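Local atomic coordinates of BIFUNCTIONAL PROTEIN Proline utilization A (PutA) (Corynebacterium freiburgense, PDB entry 5UX5), a protein that catalyses both oxidative steps from proline to glutamate, carrying an FAD-dependent proline dehydrogenase and an NAD-dependent aldehyde dehydrogenase in one polypeptide. Residues 523-528 and 566-571; 605-610 and 904-909; 857-862 and 871-876; 924-929 and 944-949. All coordinates share one frame; numbering follows the deposited sequence.

Three of the four contacts are buried in the aldehyde dehydrogenase part of the chain, while interaction 4 lies at the surface, nearer the C-terminus. Interactions 1 and 2 are neighbours, with centres about 10 Å apart, and they touch: helix 599-611, used by interaction 2, also packs on both helices of interaction 1. Their chemistry is mostly alanine against aliphatic or aromatic carbon. Interaction 3 is likewise mainly apolar but sets a helix on a strand, some 30 Å from interaction 2 between centres. Interaction 4 differs most: its central side chain is a glutamate whose stem packs against a loop while its carboxylate pairs with arginines elsewhere.

Interaction 1 of 4, residues 523-528 and 566-571; sequences LLQRAA and YYARCA
L524 and A568 face each other across two helices that run in roughly opposite directions, and their CA atoms lie 6.1 Å apart, the nearest such pair between 523-528 and 566-571. This is antiparallel helix packing within the aldehyde dehydrogenase fold, joining helix 517-533 to helix 550-574. With only a methyl at A568, the backbones come close here. Its CB meets the CB of L524 at 4.0 Å, so the leucine touches first with the root of its side chain. Further out, L524 turns CG beside its own backbone N (chi1 -71°), and this carries the CD1 branch alongside the other helix, to 4.0 Å from the CA of A568. L524 therefore straddles the alanine, CB against its methyl and CD1 against its backbone. Beyond the pair, L524 also packs on F606 and A610 of helix 599-611, so one leucine serves a junction of three helices. On the other flank comes Q525. Its CB does not aim straight at 566-571, but the chain folds over at chi2 (-70°) and swings the amide across to the alanine. OE1 of that amide has a weak hydrogen bond from NH2 of R565, one turn before R569 on helix 550-574. R569 itself reaches away from 523-528, donating from NH2 to OE1 of Q883 and making a cation-pi contact with F467. No hydrogen bond links the two segments; the amide meets the alanine by van der Waals contact alone, Q525 NE2 lying 3.8 Å from A568 CB.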
# COMPACT_ATOMS: atom_id res chain seq x y z
N LEU A 523 -19.15 0.13 22.71
CA LEU A 523 -18.11 -0.83 23.00
C LEU A 523 -17.16 -0.97 21.82
O LEU A 523 -15.94 -1.00 22.01
CB LEU A 523 -18.71 -2.19 23.36
CG LEU A 523 -19.37 -2.30 24.72
CD1 LEU A 523 -19.89 -3.68 24.91
CD2 LEU A 523 -18.43 -1.96 25.81
N LEU A 524 -17.69 -1.04 20.59
CA LEU A 524 -16.79 -1.20 19.45
C LEU A 524 -15.87 0.01 19.31
O LEU A 524 -14.66 -0.14 19.11
CB LEU A 524 -17.59 -1.43 18.18
CG LEU A 524 -18.23 -2.80 18.17
CD1 LEU A 524 -19.31 -2.95 17.06
CD2 LEU A 524 -17.15 -3.82 18.03
N GLN A 525 -16.42 1.22 19.47
CA GLN A 525 -15.62 2.42 19.31
C GLN A 525 -14.54 2.46 20.37
O GLN A 525 -13.38 2.79 20.08
CB GLN A 525 -16.51 3.66 19.38
CG GLN A 525 -17.50 3.83 18.22
CD GLN A 525 -16.83 4.17 16.89
OE1 GLN A 525 -15.61 4.37 16.82
NE2 GLN A 525 -17.63 4.23 15.83
N ARG A 526 -14.88 2.05 21.58
CA ARG A 526 -13.90 1.98 22.64
C ARG A 526 -12.87 0.89 22.36
O ARG A 526 -11.68 1.05 22.65
CB ARG A 526 -14.63 1.71 23.96
CG ARG A 526 -14.23 2.66 25.05
CD ARG A 526 -15.41 2.95 25.92
NE ARG A 526 -15.69 1.83 26.79
CZ ARG A 526 -16.92 1.37 27.02
NH1 ARG A 526 -17.96 1.94 26.42
NH2 ARG A 526 -17.08 0.34 27.84
N ALA A 527 -13.32 -0.23 21.78
CA ALA A 527 -12.40 -1.30 21.41
C ALA A 527 -11.38 -0.81 20.40
O ALA A 527 -10.21 -1.19 20.44
CB ALA A 527 -13.17 -2.50 20.87
N ALA A 528 -11.81 0.05 19.47
CA ALA A 528 -10.86 0.58 18.51
C ALA A 528 -9.88 1.55 19.18
O ALA A 528 -8.68 1.53 18.88
CB ALA A 528 -11.62 1.23 17.35
N TYR A 566 -15.74 0.53 11.39
CA TYR A 566 -16.60 0.29 10.24
C TYR A 566 -17.83 -0.53 10.63
O TYR A 566 -18.96 -0.16 10.29
CB TYR A 566 -15.82 -0.41 9.14
CG TYR A 566 -16.62 -0.58 7.87
CD1 TYR A 566 -16.93 0.53 7.12
CD2 TYR A 566 -17.05 -1.82 7.42
CE1 TYR A 566 -17.65 0.43 5.95
CE2 TYR A 566 -17.79 -1.94 6.21
CZ TYR A 566 -18.08 -0.80 5.49
OH TYR A 566 -18.79 -0.82 4.31
N TYR A 567 -17.64 -1.65 11.33
CA TYR A 567 -18.79 -2.49 11.66
C TYR A 567 -19.68 -1.81 12.68
O TYR A 567 -20.89 -2.10 12.73
CB TYR A 567 -18.37 -3.89 12.14
CG TYR A 567 -17.68 -4.74 11.07
CD1 TYR A 567 -18.03 -4.64 9.72
CD2 TYR A 567 -16.67 -5.64 11.41
CE1 TYR A 567 -17.39 -5.42 8.75
CE2 TYR A 567 -16.03 -6.42 10.43
CZ TYR A 567 -16.39 -6.30 9.10
OH TYR A 567 -15.76 -7.07 8.13
N ALA A 568 -19.13 -0.91 13.49
CA ALA A 568 -19.98 -0.07 14.34
C ALA A 568 -20.94 0.78 13.51
O ALA A 568 -22.15 0.81 13.77
CB ALA A 568 -19.12 0.82 15.24
N ARG A 569 -20.42 1.48 12.49
CA ARG A 569 -21.28 2.24 11.59
C ARG A 569 -22.30 1.33 10.91
O ARG A 569 -23.47 1.69 10.78
CB ARG A 569 -20.46 2.98 10.53
CG ARG A 569 -20.18 4.46 10.81
CD ARG A 569 -19.27 5.05 9.71
NE ARG A 569 -19.45 4.39 8.40
CZ ARG A 569 -18.87 4.75 7.25
NH1 ARG A 569 -18.04 5.79 7.19
NH2 ARG A 569 -19.14 4.05 6.15
N CYS A 570 -21.87 0.14 10.49
CA CYS A 570 -22.79 -0.78 9.81
C CYS A 570 -23.92 -1.20 10.73
O CYS A 570 -25.06 -1.38 10.28
CB CYS A 570 -22.05 -2.02 9.32
SG CYS A 570 -21.14 -1.74 7.88
N ALA A 571 -23.62 -1.40 12.00
CA ALA A 571 -24.64 -1.84 12.93
C ALA A 571 -25.76 -0.81 13.01
O ALA A 571 -26.95 -1.17 13.02
CB ALA A 571 -24.01 -2.08 14.30

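Interaction 2 of 4, residues 605-610 and 904-909; sequences VFASLA and PNYVAQ
The ring of Y906 presents its edge to A607: the methyl CB lies in the plane of the ring, 3.4 Å from CE2 and 3.7 Å from CD2. Besides this edge contact the ring meets that of Y567, the two planes inclined by only about 15°. Y906 gets there by holding CG anti to the backbone N (chi1 -169°), which sends the ring across to helix 599-611. V907, the next residue, points its CB at the same helix and is where the backbones come closest, with the CA atoms of A607 and V907 5.4 Å apart. Its CG2 does most of the touching, lying 4.0 Å from the CB of A610 and equally far from the carbonyl O of A607, while CG1 approaches the backbone of A610. A607 and A610, one turn apart, turn their methyls to 906-907, and the contact is packing throughout. It joins helix 599-611 to the loop before strand 911-915 in the aldehyde dehydrogenase part of the chain; the side chain of Y906 is about 13 Å from the bound NAD. L524 of helix 517-533 packs on A610 and F606, Y567 of helix 550-574 on A607 and V907, and I668 of strand 666-670 on the S608 and Y906 side chains.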
# COMPACT_ATOMS: atom_id res chain seq x y z
N VAL A 605 -14.94 -11.18 15.28
CA VAL A 605 -15.51 -10.85 16.58
C VAL A 605 -16.26 -9.51 16.51
O VAL A 605 -17.41 -9.40 16.95
CB VAL A 605 -14.41 -10.88 17.66
CG1 VAL A 605 -14.86 -10.27 18.99
CG2 VAL A 605 -14.00 -12.32 17.90
N PHE A 606 -15.64 -8.48 15.94
CA PHE A 606 -16.33 -7.20 15.84
C PHE A 606 -17.60 -7.30 14.99
O PHE A 606 -18.63 -6.67 15.31
CB PHE A 606 -15.38 -6.14 15.30
CG PHE A 606 -14.28 -5.75 16.27
CD1 PHE A 606 -14.51 -5.78 17.64
CD2 PHE A 606 -13.03 -5.39 15.82
CE1 PHE A 606 -13.50 -5.44 18.54
CE2 PHE A 606 -12.02 -5.07 16.71
CZ PHE A 606 -12.25 -5.09 18.07
N ALA A 607 -17.58 -8.09 13.91
CA ALA A 607 -18.75 -8.21 13.05
C ALA A 607 -19.91 -8.88 13.78
O ALA A 607 -21.07 -8.46 13.64
CB ALA A 607 -18.40 -8.98 11.78
N SER A 608 -19.61 -9.91 14.58
CA SER A 608 -20.62 -10.59 15.37
C SER A 608 -21.23 -9.64 16.39
O SER A 608 -22.46 -9.60 16.56
CB SER A 608 -20.02 -11.80 16.08
OG SER A 608 -19.48 -12.75 15.17
N LEU A 609 -20.37 -8.92 17.13
CA LEU A 609 -20.87 -7.97 18.12
C LEU A 609 -21.75 -6.91 17.47
O LEU A 609 -22.85 -6.63 17.95
CB LEU A 609 -19.73 -7.32 18.89
CG LEU A 609 -18.85 -8.13 19.84
CD1 LEU A 609 -18.05 -7.13 20.63
CD2 LEU A 609 -19.69 -8.96 20.77
N ALA A 610 -21.27 -6.30 16.39
CA ALA A 610 -22.07 -5.31 15.68
C ALA A 610 -23.44 -5.87 15.26
O ALA A 610 -24.45 -5.16 15.30
CB ALA A 610 -21.30 -4.82 14.46
N PRO A 904 -20.26 -3.23 3.11
CA PRO A 904 -21.48 -2.85 3.84
C PRO A 904 -22.46 -3.98 4.12
O PRO A 904 -23.37 -3.78 4.93
CB PRO A 904 -22.11 -1.80 2.93
CG PRO A 904 -21.62 -2.16 1.58
CD PRO A 904 -20.22 -2.62 1.77
N ASN A 905 -22.30 -5.17 3.54
CA ASN A 905 -23.30 -6.23 3.69
C ASN A 905 -22.86 -7.33 4.63
O ASN A 905 -23.64 -8.27 4.87
CB ASN A 905 -23.61 -6.84 2.33
CG ASN A 905 -24.24 -5.88 1.41
OD1 ASN A 905 -25.15 -5.14 1.81
ND2 ASN A 905 -23.77 -5.83 0.17
N TYR A 906 -21.67 -7.21 5.21
CA TYR A 906 -21.06 -8.29 5.98
C TYR A 906 -21.78 -8.51 7.31
O TYR A 906 -22.22 -9.62 7.62
CB TYR A 906 -19.58 -7.97 6.20
CG TYR A 906 -18.77 -9.10 6.75
CD1 TYR A 906 -18.30 -10.11 5.92
CD2 TYR A 906 -18.49 -9.17 8.12
CE1 TYR A 906 -17.56 -11.17 6.45
CE2 TYR A 906 -17.76 -10.24 8.65
CZ TYR A 906 -17.29 -11.23 7.81
OH TYR A 906 -16.56 -12.27 8.33
N VAL A 907 -21.89 -7.47 8.14
CA VAL A 907 -22.64 -7.59 9.38
C VAL A 907 -24.03 -8.17 9.14
O VAL A 907 -24.48 -9.07 9.86
CB VAL A 907 -22.72 -6.23 10.07
CG1 VAL A 907 -23.77 -6.28 11.16
CG2 VAL A 907 -21.35 -5.82 10.63
N ALA A 908 -24.73 -7.68 8.10
CA ALA A 908 -26.10 -8.10 7.84
C ALA A 908 -26.26 -9.60 7.56
O ALA A 908 -27.40 -10.09 7.56
CB ALA A 908 -26.66 -7.30 6.66
N GLN A 909 -25.17 -10.35 7.31
CA GLN A 909 -25.28 -11.80 7.16
C GLN A 909 -25.44 -12.52 8.48
O GLN A 909 -25.84 -13.69 8.49
CB GLN A 909 -24.06 -12.39 6.45
CG GLN A 909 -23.81 -11.89 5.07
CD GLN A 909 -22.65 -12.58 4.39
OE1 GLN A 909 -22.66 -12.77 3.17
NE2 GLN A 909 -21.64 -12.95 5.17

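Interaction 3 of 4, residues 857-862 and 871-876; sequences DEVELW and AYINRG
W862 reaches from helix 856-865 to strand 870-873 and carries much of a contact inside a beta-alpha-beta unit, strand 845-852, helix 856-865 and strand 870-873, of the aldehyde dehydrogenase fold. The axes of helix segment 857-862 and strand segment 871-873 run antiparallel (177°), 10.4 Å apart at closest. From CB, which points at the strand, CG is set anti to the backbone N (chi1 -172°), and the indole extends across the gap. The five-membered side is tied down elsewhere, NE1 hydrogen-bonding to OE1 of Q840 on helix 833-841. It is the six-membered ring that touches the strand. CE3 comes near I873, then CZ3 lies 3.8 Å from CG1 of that isoleucine, the two side chains alongside and pointing opposite ways. At the far end CZ3 and CH2 both meet the CB of A871, each at 3.6 Å, and both lie against the carbonyl O of Y872. The indole therefore covers three consecutive strand residues, touching side chains of the first and third and backbone of the second. One turn earlier on the helix, V859 adds a second aliphatic point, its CG1 sitting 3.9 Å from I873 CG2, with CD1 of the same isoleucine close by; I873 touches both the valine and the tryptophan. I851 of the neighbouring parallel strand closes on both W862 and I873. Past the strand end the chain turns at N874, and R875, salt-bridged through NH1 to E965, grips G876 O side-on in the guanidinium plane, with R875 NE at 2.8 Å and, less straight, R875 NH2 at 3.2 Å.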
# COMPACT_ATOMS: atom_id res chain seq x y z
N ASP A 857 -8.11 0.90 -23.27
CA ASP A 857 -8.99 -0.15 -23.80
C ASP A 857 -8.69 -1.50 -23.18
O ASP A 857 -9.60 -2.31 -22.96
CB ASP A 857 -8.89 -0.23 -25.32
CG ASP A 857 -9.38 1.02 -25.99
OD1 ASP A 857 -10.48 1.48 -25.59
OD2 ASP A 857 -8.69 1.57 -26.88
N GLU A 858 -7.40 -1.79 -22.95
CA GLU A 858 -7.02 -3.03 -22.28
C GLU A 858 -7.60 -3.06 -20.88
O GLU A 858 -8.13 -4.08 -20.43
CB GLU A 858 -5.50 -3.13 -22.22
CG GLU A 858 -4.81 -3.13 -23.55
CD GLU A 858 -3.34 -3.47 -23.42
OE1 GLU A 858 -2.68 -2.89 -22.53
OE2 GLU A 858 -2.85 -4.32 -24.20
N VAL A 859 -7.51 -1.94 -20.19
CA VAL A 859 -8.02 -1.87 -18.83
C VAL A 859 -9.53 -2.06 -18.82
O VAL A 859 -10.08 -2.73 -17.94
CB VAL A 859 -7.58 -0.54 -18.20
CG1 VAL A 859 -8.31 -0.29 -16.89
CG2 VAL A 859 -6.09 -0.54 -18.03
N GLU A 860 -10.22 -1.50 -19.81
CA GLU A 860 -11.67 -1.60 -19.79
C GLU A 860 -12.10 -3.03 -20.07
O GLU A 860 -12.92 -3.60 -19.33
CB GLU A 860 -12.29 -0.60 -20.78
CG GLU A 860 -13.49 0.21 -20.21
CD GLU A 860 -13.21 1.00 -18.90
OE1 GLU A 860 -12.07 1.51 -18.68
OE2 GLU A 860 -14.15 1.11 -18.08
N LEU A 861 -11.47 -3.67 -21.05
CA LEU A 861 -11.72 -5.09 -21.29
C LEU A 861 -11.43 -5.90 -20.03
O LEU A 861 -12.27 -6.71 -19.59
CB LEU A 861 -10.88 -5.55 -22.47
CG LEU A 861 -10.99 -7.01 -22.86
CD1 LEU A 861 -12.42 -7.35 -23.24
CD2 LEU A 861 -10.01 -7.29 -23.99
N TRP A 862 -10.28 -5.65 -19.40
CA TRP A 862 -9.92 -6.41 -18.19
C TRP A 862 -10.94 -6.19 -17.07
O TRP A 862 -11.31 -7.14 -16.37
CB TRP A 862 -8.49 -6.06 -17.73
CG TRP A 862 -8.03 -6.97 -16.60
CD1 TRP A 862 -7.51 -8.22 -16.72
CD2 TRP A 862 -8.08 -6.70 -15.20
NE1 TRP A 862 -7.22 -8.75 -15.49
CE2 TRP A 862 -7.56 -7.84 -14.54
CE3 TRP A 862 -8.50 -5.61 -14.44
CZ2 TRP A 862 -7.46 -7.92 -13.16
CZ3 TRP A 862 -8.40 -5.69 -13.07
CH2 TRP A 862 -7.88 -6.84 -12.44
N ALA A 871 -10.31 -6.75 -7.73
CA ALA A 871 -9.54 -6.33 -8.90
C ALA A 871 -8.76 -5.04 -8.61
O ALA A 871 -9.23 -4.14 -7.91
CB ALA A 871 -10.46 -6.14 -10.10
N TYR A 872 -7.53 -4.97 -9.12
CA TYR A 872 -6.65 -3.82 -8.94
C TYR A 872 -6.05 -3.46 -10.28
O TYR A 872 -5.78 -4.34 -11.11
CB TYR A 872 -5.51 -4.08 -7.94
CG TYR A 872 -5.98 -4.47 -6.56
CD1 TYR A 872 -6.27 -5.78 -6.28
CD2 TYR A 872 -6.11 -3.53 -5.53
CE1 TYR A 872 -6.70 -6.16 -5.04
CE2 TYR A 872 -6.54 -3.92 -4.26
CZ TYR A 872 -6.84 -5.25 -4.04
OH TYR A 872 -7.26 -5.74 -2.82
N ILE A 873 -5.86 -2.17 -10.52
CA ILE A 873 -5.37 -1.72 -11.80
C ILE A 873 -4.14 -0.85 -11.56
O ILE A 873 -4.22 0.15 -10.85
CB ILE A 873 -6.47 -0.99 -12.58
CG1 ILE A 873 -7.50 -2.05 -13.00
CG2 ILE A 873 -5.91 -0.26 -13.78
CD1 ILE A 873 -8.91 -1.57 -13.13
N ASN A 874 -3.00 -1.28 -12.10
CA ASN A 874 -1.74 -0.55 -11.96
C ASN A 874 -1.39 -0.28 -10.49
O ASN A 874 -0.96 0.81 -10.12
CB ASN A 874 -1.78 0.75 -12.77
CG ASN A 874 -1.91 0.50 -14.24
OD1 ASN A 874 -1.34 -0.46 -14.77
ND2 ASN A 874 -2.64 1.36 -14.93
N ARG A 875 -1.55 -1.29 -9.65
CA ARG A 875 -1.05 -1.25 -8.28
C ARG A 875 -0.97 -2.68 -7.77
O ARG A 875 -1.35 -3.61 -8.47
CB ARG A 875 -1.94 -0.39 -7.40
CG ARG A 875 -3.40 -0.71 -7.58
CD ARG A 875 -4.13 -0.43 -6.31
NE ARG A 875 -3.78 -1.41 -5.30
CZ ARG A 875 -4.08 -1.29 -4.01
NH1 ARG A 875 -4.73 -0.22 -3.57
NH2 ARG A 875 -3.73 -2.24 -3.15
N GLY A 876 -0.46 -2.84 -6.55
CA GLY A 876 -0.40 -4.15 -5.94
C GLY A 876 -1.78 -4.73 -5.66
O GLY A 876 -2.79 -4.01 -5.59

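Interaction 4 of 4, residues 924-929 and 944-949; sequences SLPPAY and LDEIAW
L925 and E946 mark the closest backbone approach, with CA atoms 7.1 Å apart, where the extended stretch 924-926 passes helix 936-953. P926 is the N-cap of helix 927-932, so the contact joins the start of that helix to helix 936-953, near the C-terminal end of the chain. E946 does nearly all the work on the other side. With CG anti to the backbone N (chi1 -178°) it reaches out to the loop, and the chain then bends at chi2 (65°), laying its stem and carboxylate across three residues in a row. Its CG lies 3.6 Å from the carbonyl O of S924. L925 runs counter to it, CD2 being 4.0 Å from E946 CB and near OE2 as well. P926 crosses the end of the glutamate, its CD 4.1 Å from E946 OE2. The two carboxylate oxygens are used elsewhere: OE2 forms a salt bridge with NH2 of R996 on helix 984-997, and OE1 one with NE of R950 a turn further along. R996 also makes a cation-pi contact with Y929. Two arginines would probably keep E946 ionised at this surface and help to hold the carboxylate in place, while CB packs on L925; no hydrogen bond joins the segments.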
# COMPACT_ATOMS: atom_id res chain seq x y z
N SER A 924 -41.69 3.94 -10.97
CA SER A 924 -42.08 3.33 -12.23
C SER A 924 -41.40 1.98 -12.42
O SER A 924 -40.25 1.77 -12.01
CB SER A 924 -41.70 4.22 -13.41
OG SER A 924 -40.29 4.28 -13.56
N LEU A 925 -42.12 1.07 -13.08
CA LEU A 925 -41.62 -0.25 -13.43
C LEU A 925 -41.63 -0.43 -14.93
O LEU A 925 -42.58 -0.01 -15.61
CB LEU A 925 -42.48 -1.34 -12.80
CG LEU A 925 -42.01 -1.95 -11.49
CD1 LEU A 925 -42.86 -3.17 -11.23
CD2 LEU A 925 -40.54 -2.31 -11.61
N PRO A 926 -40.58 -1.04 -15.50
CA PRO A 926 -40.67 -1.47 -16.89
C PRO A 926 -41.69 -2.59 -17.03
O PRO A 926 -41.89 -3.39 -16.10
CB PRO A 926 -39.24 -1.97 -17.20
CG PRO A 926 -38.38 -1.40 -16.13
CD PRO A 926 -39.26 -1.28 -14.92
N PRO A 927 -42.38 -2.67 -18.17
CA PRO A 927 -43.57 -3.54 -18.23
C PRO A 927 -43.26 -5.03 -18.19
O PRO A 927 -44.14 -5.80 -17.76
CB PRO A 927 -44.22 -3.14 -19.56
CG PRO A 927 -43.61 -1.80 -19.90
CD PRO A 927 -42.22 -1.87 -19.39
N ALA A 928 -42.06 -5.46 -18.60
CA ALA A 928 -41.71 -6.87 -18.51
C ALA A 928 -41.81 -7.38 -17.09
O ALA A 928 -42.25 -8.52 -16.86
CB ALA A 928 -40.29 -7.12 -19.03
N TYR A 929 -41.51 -6.53 -16.13
CA TYR A 929 -41.60 -6.96 -14.74
C TYR A 929 -43.06 -7.06 -14.33
O TYR A 929 -43.45 -8.01 -13.64
CB TYR A 929 -40.86 -5.98 -13.83
CG TYR A 929 -39.36 -5.86 -14.06
CD1 TYR A 929 -38.47 -6.72 -13.43
CD2 TYR A 929 -38.84 -4.91 -14.92
CE1 TYR A 929 -37.08 -6.62 -13.63
CE2 TYR A 929 -37.47 -4.79 -15.12
CZ TYR A 929 -36.59 -5.65 -14.48
OH TYR A 929 -35.21 -5.54 -14.69
N LEU A 944 -39.88 -3.26 -4.92
CA LEU A 944 -38.75 -3.17 -4.02
C LEU A 944 -37.44 -3.52 -4.72
O LEU A 944 -36.38 -2.98 -4.36
CB LEU A 944 -38.99 -4.07 -2.79
CG LEU A 944 -40.18 -3.59 -1.94
CD1 LEU A 944 -40.44 -4.48 -0.75
CD2 LEU A 944 -39.98 -2.19 -1.47
N ASP A 945 -37.49 -4.42 -5.72
CA ASP A 945 -36.32 -4.67 -6.56
C ASP A 945 -35.91 -3.40 -7.29
O ASP A 945 -34.73 -3.04 -7.33
CB ASP A 945 -36.60 -5.80 -7.55
CG ASP A 945 -36.62 -7.19 -6.88
OD1 ASP A 945 -36.21 -7.31 -5.71
OD2 ASP A 945 -37.05 -8.17 -7.54
N GLU A 946 -36.87 -2.69 -7.87
CA GLU A 946 -36.56 -1.44 -8.55
C GLU A 946 -35.87 -0.46 -7.61
O GLU A 946 -34.84 0.12 -7.96
CB GLU A 946 -37.83 -0.84 -9.13
CG GLU A 946 -37.61 0.44 -9.91
CD GLU A 946 -36.80 0.25 -11.17
OE1 GLU A 946 -36.22 1.26 -11.63
OE2 GLU A 946 -36.76 -0.87 -11.71
N ILE A 947 -36.42 -0.27 -6.41
CA ILE A 947 -35.86 0.71 -5.47
C ILE A 947 -34.47 0.29 -5.02
O ILE A 947 -33.55 1.11 -4.93
CB ILE A 947 -36.79 0.93 -4.26
CG1 ILE A 947 -38.10 1.51 -4.68
CG2 ILE A 947 -36.13 1.78 -3.22
CD1 ILE A 947 -39.04 1.45 -3.54
N ALA A 948 -34.32 -0.99 -4.69
CA ALA A 948 -32.99 -1.48 -4.31
C ALA A 948 -32.01 -1.31 -5.46
O ALA A 948 -30.87 -0.91 -5.25
CB ALA A 948 -33.07 -2.94 -3.86
N TRP A 949 -32.46 -1.55 -6.69
CA TRP A 949 -31.56 -1.39 -7.82
C TRP A 949 -31.14 0.06 -7.98
O TRP A 949 -29.96 0.35 -8.22
CB TRP A 949 -32.21 -1.94 -9.09
CG TRP A 949 -31.23 -2.33 -10.15
CD1 TRP A 949 -30.85 -1.59 -11.23
CD2 TRP A 949 -30.45 -3.53 -10.19
NE1 TRP A 949 -29.92 -2.26 -11.95
CE2 TRP A 949 -29.64 -3.46 -11.34
CE3 TRP A 949 -30.36 -4.66 -9.37
CZ2 TRP A 949 -28.76 -4.47 -11.70
CZ3 TRP A 949 -29.48 -5.68 -9.74
CH2 TRP A 949 -28.69 -5.58 -10.89